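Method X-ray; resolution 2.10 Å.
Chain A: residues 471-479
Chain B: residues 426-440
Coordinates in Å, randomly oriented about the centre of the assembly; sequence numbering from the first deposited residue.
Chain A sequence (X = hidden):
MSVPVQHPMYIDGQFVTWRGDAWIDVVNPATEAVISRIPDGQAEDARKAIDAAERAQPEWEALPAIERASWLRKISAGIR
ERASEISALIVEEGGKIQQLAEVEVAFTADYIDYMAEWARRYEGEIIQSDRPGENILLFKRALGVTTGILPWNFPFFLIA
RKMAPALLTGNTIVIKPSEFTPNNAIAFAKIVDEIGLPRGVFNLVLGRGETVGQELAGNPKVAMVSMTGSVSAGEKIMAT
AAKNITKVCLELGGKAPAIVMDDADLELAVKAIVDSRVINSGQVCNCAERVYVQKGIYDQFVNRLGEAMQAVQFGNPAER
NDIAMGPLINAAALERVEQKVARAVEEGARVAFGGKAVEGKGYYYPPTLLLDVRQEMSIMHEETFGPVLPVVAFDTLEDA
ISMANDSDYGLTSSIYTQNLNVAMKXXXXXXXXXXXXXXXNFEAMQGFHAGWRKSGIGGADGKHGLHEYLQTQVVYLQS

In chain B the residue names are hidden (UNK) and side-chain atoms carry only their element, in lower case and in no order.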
# COMPACT_ATOMS: atom_id res chain seq x y z
N GLN A 471 9.50 13.09 -0.11
CA GLN A 471 10.54 12.45 -0.88
C GLN A 471 11.15 11.32 -0.07
O GLN A 471 11.06 11.30 1.16
CB GLN A 471 11.62 13.45 -1.32
CG GLN A 471 12.42 14.10 -0.21
CD GLN A 471 13.32 15.20 -0.74
OE1 GLN A 471 13.66 15.23 -1.93
NE2 GLN A 471 13.73 16.12 0.13
N THR A 472 11.78 10.38 -0.75
CA THR A 472 12.32 9.23 -0.06
C THR A 472 13.79 9.27 0.32
O THR A 472 14.62 9.86 -0.36
CB THR A 472 12.08 7.96 -0.89
OG1 THR A 472 12.75 8.10 -2.16
CG2 THR A 472 10.60 7.75 -1.14
N GLN A 473 14.07 8.64 1.45
CA GLN A 473 15.43 8.45 1.92
C GLN A 473 15.62 6.95 2.17
O GLN A 473 15.07 6.39 3.13
CB GLN A 473 15.74 9.22 3.21
CG GLN A 473 17.10 8.80 3.82
CD GLN A 473 17.42 9.46 5.15
OE1 GLN A 473 16.52 9.79 5.92
NE2 GLN A 473 18.71 9.64 5.43
N VAL A 474 16.33 6.29 1.26
CA VAL A 474 16.57 4.87 1.40
C VAL A 474 17.84 4.55 2.19
O VAL A 474 18.95 4.88 1.78
CB VAL A 474 16.63 4.18 0.01
CG1 VAL A 474 16.87 2.69 0.18
CG2 VAL A 474 15.33 4.41 -0.74
N VAL A 475 17.64 3.91 3.33
CA VAL A 475 18.75 3.54 4.19
C VAL A 475 19.14 2.05 4.14
O VAL A 475 18.32 1.17 4.41
CB VAL A 475 18.45 3.90 5.66
CG1 VAL A 475 19.65 3.58 6.54
CG2 VAL A 475 18.08 5.38 5.77
N TYR A 476 20.38 1.79 3.75
CA TYR A 476 20.88 0.43 3.71
C TYR A 476 21.70 0.15 4.98
O TYR A 476 22.89 0.47 5.07
CB TYR A 476 21.75 0.21 2.47
CG TYR A 476 21.00 0.29 1.15
CD1 TYR A 476 20.71 1.53 0.57
CD2 TYR A 476 20.61 -0.86 0.47
CE1 TYR A 476 20.06 1.61 -0.66
CE2 TYR A 476 19.95 -0.79 -0.76
CZ TYR A 476 19.68 0.46 -1.32
OH TYR A 476 19.03 0.54 -2.53
N LEU A 477 21.02 -0.41 5.97
CA LEU A 477 21.64 -0.73 7.24
C LEU A 477 22.26 -2.14 7.28
O LEU A 477 21.55 -3.13 7.46
CB LEU A 477 20.59 -0.57 8.35
CG LEU A 477 21.03 -0.67 9.81
CD1 LEU A 477 22.28 0.16 10.04
CD2 LEU A 477 19.90 -0.19 10.70
N GLN A 478 23.57 -2.21 7.08
CA GLN A 478 24.28 -3.48 7.07
C GLN A 478 24.67 -4.03 8.46
O GLN A 478 25.38 -3.37 9.22
CB GLN A 478 25.54 -3.38 6.20
CG GLN A 478 26.30 -4.69 6.07
CD GLN A 478 25.49 -5.77 5.37
OE1 GLN A 478 25.27 -5.70 4.15
NE2 GLN A 478 25.03 -6.76 6.13
N SER A 479 24.20 -5.24 8.75
CA SER A 479 24.47 -5.92 10.01
C SER A 479 23.80 -5.26 11.24
O SER A 479 22.70 -5.66 11.64
CB SER A 479 25.98 -6.01 10.25
OG SER A 479 26.26 -6.59 11.51
OXT SER A 479 24.54 -4.43 11.69
N UNK B 426 22.60 10.27 12.30
CA UNK B 426 23.07 10.47 10.93
C UNK B 426 21.93 10.27 9.91
O UNK B 426 21.76 11.07 8.98
c UNK B 426 24.20 9.50 10.64
N UNK B 427 21.16 9.21 10.10
CA UNK B 427 20.02 8.94 9.23
C UNK B 427 19.03 10.11 9.22
O UNK B 427 18.60 10.58 8.17
c UNK B 427 17.93 7.55 8.97
c UNK B 427 20.14 6.43 9.45
c UNK B 427 19.57 5.16 10.03
c UNK B 427 19.27 7.67 9.69
N UNK B 428 18.70 10.59 10.41
CA UNK B 428 17.78 11.71 10.55
C UNK B 428 18.36 13.05 10.03
O UNK B 428 17.64 13.85 9.45
c UNK B 428 16.26 12.89 12.24
c UNK B 428 14.54 13.80 13.85
n UNK B 428 13.96 13.75 15.23
c UNK B 428 15.76 12.89 13.69
c UNK B 428 17.36 11.86 12.02
N UNK B 429 19.66 13.25 10.22
CA UNK B 429 20.28 14.49 9.79
C UNK B 429 20.73 14.59 8.34
O UNK B 429 20.73 15.68 7.76
N UNK B 430 21.12 13.47 7.74
CA UNK B 430 21.57 13.47 6.35
C UNK B 430 20.44 13.69 5.31
O UNK B 430 19.47 12.93 5.25
c UNK B 430 24.61 13.09 6.03
c UNK B 430 22.31 12.15 6.05
c UNK B 430 23.70 12.07 6.69
c UNK B 430 24.29 10.68 6.55
N UNK B 431 20.58 14.73 4.50
CA UNK B 431 19.58 15.04 3.48
C UNK B 431 19.91 14.46 2.08
O UNK B 431 20.26 15.19 1.15
c UNK B 431 18.94 18.66 4.76
c UNK B 431 18.59 19.19 6.14
c UNK B 431 19.39 16.56 3.42
n UNK B 431 18.71 20.67 6.27
c UNK B 431 18.91 17.14 4.74
N UNK B 432 19.80 13.14 1.97
CA UNK B 432 20.09 12.42 0.74
C UNK B 432 19.05 11.33 0.40
O UNK B 432 18.37 10.81 1.28
c UNK B 432 24.43 13.96 -0.16
c UNK B 432 22.82 13.52 2.06
c UNK B 432 23.83 14.48 2.11
c UNK B 432 24.63 14.70 0.99
c UNK B 432 21.48 11.78 0.83
c UNK B 432 22.61 12.77 0.91
c UNK B 432 23.42 13.01 -0.20
N UNK B 433 18.94 10.99 -0.88
CA UNK B 433 17.99 9.98 -1.30
C UNK B 433 18.42 8.60 -0.83
O UNK B 433 17.62 7.66 -0.79
N UNK B 434 19.70 8.48 -0.48
CA UNK B 434 20.26 7.22 -0.00
C UNK B 434 21.35 7.38 1.07
O UNK B 434 22.20 8.28 0.99
c UNK B 434 20.85 6.42 -1.17
o UNK B 434 19.95 4.58 -4.13
c UNK B 434 20.60 5.40 -3.46
c UNK B 434 19.91 6.12 -2.31
o UNK B 434 21.80 5.69 -3.69
N UNK B 435 21.32 6.50 2.06
CA UNK B 435 22.32 6.50 3.11
C UNK B 435 22.82 5.08 3.43
O UNK B 435 22.06 4.24 3.91
c UNK B 435 22.86 7.05 5.51
c UNK B 435 21.79 7.13 4.42
o UNK B 435 21.45 8.50 4.21
N UNK B 436 24.09 4.82 3.14
CA UNK B 436 24.68 3.52 3.42
C UNK B 436 25.41 3.46 4.76
O UNK B 436 26.27 4.29 5.04
c UNK B 436 25.64 3.12 2.30
c UNK B 436 24.98 2.93 0.97
c UNK B 436 24.76 4.01 0.12
c UNK B 436 24.55 1.67 0.56
o UNK B 436 23.07 2.40 -2.70
c UNK B 436 24.12 3.84 -1.11
c UNK B 436 23.92 1.48 -0.66
c UNK B 436 23.70 2.58 -1.49
N UNK B 437 25.04 2.48 5.58
CA UNK B 437 25.66 2.32 6.88
C UNK B 437 26.57 1.06 6.99
O UNK B 437 26.11 -0.07 6.82
c UNK B 437 22.64 3.60 8.95
c UNK B 437 25.25 2.13 9.35
c UNK B 437 23.74 3.54 7.91
c UNK B 437 24.59 2.27 7.98
N UNK B 438 27.85 1.31 7.25
CA UNK B 438 28.84 0.25 7.39
C UNK B 438 28.91 -0.77 6.23
O UNK B 438 28.94 -1.98 6.45
o UNK B 438 29.82 1.24 9.89
c UNK B 438 28.92 0.40 9.92
n UNK B 438 28.16 0.21 10.99
c UNK B 438 28.65 -0.49 8.72
N UNK B 439 28.93 -0.24 5.02
CA UNK B 439 29.04 -1.02 3.79
C UNK B 439 29.31 -0.12 2.57
O UNK B 439 29.21 1.10 2.69
c UNK B 439 26.49 -1.02 3.43
c UNK B 439 25.46 -1.70 2.52
n UNK B 439 23.89 -2.54 0.30
n UNK B 439 25.82 -1.57 1.10
n UNK B 439 25.50 -1.80 -1.16
c UNK B 439 27.76 -1.84 3.54
c UNK B 439 25.07 -1.97 0.08
N UNK B 440 29.64 -0.71 1.43
CA UNK B 440 29.92 0.09 0.25
C UNK B 440 28.65 0.59 -0.50
O UNK B 440 27.57 0.03 -0.34
c UNK B 440 30.18 -1.77 -1.55
o UNK B 440 30.09 -3.18 0.39
c UNK B 440 29.59 -2.89 -0.72
o UNK B 440 28.62 -3.52 -1.20
c UNK B 440 30.83 -0.68 -0.71
O HOH W 1 17.06 12.67 6.40
O HOH W 2 15.39 7.50 -2.57
O HOH W 3 18.12 2.82 -3.74

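Position 426 carries one carbon beyond its backbone, buried and without contact to chain A: Ala B426. At 427 four carbons fork at the first, one arm two carbons long, and that arm ends 3.8 Å from Val A475 CG1. This is Ile B427; its CD1 makes the contact, while its backbone O accepts a hydrogen bond from Gln A473 NE2 at 2.9 Å. Position 428 has four carbons in a row ending in nitrogen, every chi angle t, with CA-to-CB directed away from chain A; the residue is exposed: Lys B428. Position 429 has no side-chain atoms, so it is Gly B429, in the last turn of the helix.

At 430 four carbons fork at the second, with CB 4.4 Å from Gln A473 NE2. This is Leu B430, first to leave helical angles; water 1 lies within hydrogen-bonding reach of both residues, its oxygen 2.7 Å from Leu B430 O and 3.0 Å from Gln A473 OE1. Position 431 repeats four carbons and a terminal nitrogen, exposed, its CA-to-CB bond directed away: Lys B431. At 432 one carbon leads to a ring of six carbons whose end runs away from chain A, giving Phe B432; its backbone O lies 3.5 Å from Gln A473 CG.

Position 433 is bare, Gly B433. Its CA approaches Thr A472 O to 3.5 Å, and its O receives the amide Val A474 N at 2.8 Å. At 434 three carbons end in two oxygens, and the side chain comes near Val A474, its pair across the sheet: Glu B434. Water 3 links the side chains of Glu B434 and Tyr A476, its oxygen 2.6 Å from Glu B434 OE2 and 2.7 Å from Tyr A476 OH.

Position 435 has one carbon bearing an oxygen and a carbon, the oxygen 3.2 Å from Gln A473 NE2: Thr B435, whose OG1 accepts that hydrogen bond. At 436 one carbon precedes a six-carbon ring bearing an oxygen, and a ring carbon lies 3.4 Å from Tyr A476 CD1. It is Tyr B436; the rings are nearly parallel but slid apart. Position 437 again forks at its first carbon; its two-carbon arm ends 3.8 Å from Val A475 CG1, and its one-carbon arm lies 3.6 Å from Leu A477 CD1: Ile B437.

At 438 two carbons end in one oxygen and one nitrogen; Asn B438 has left the strand, with positive phi. Position 439 shows three carbons, a nitrogen, then a carbon with two more nitrogens, its second carbon 3.8 Å from Gln A478 CB: Arg B439. Position 440, three carbons ending in two oxygens, is Glu B440, out of contact with chain A.

The rule is a parallel sheet continued between chains. Thr B435 N to Val A474 O (2.9 Å), Tyr A476 N to Thr B435 O (3.0 Å) and Ile B437 N to Tyr A476 O (3.0 Å) set the register. Side chains then alternate: the tyrosines share one face, Val A475, Leu A477 and Ile B437 the other. Gln A473 ties helix end to strand.

Chain B, residues 426-440: AIKGLKFGETYINRE
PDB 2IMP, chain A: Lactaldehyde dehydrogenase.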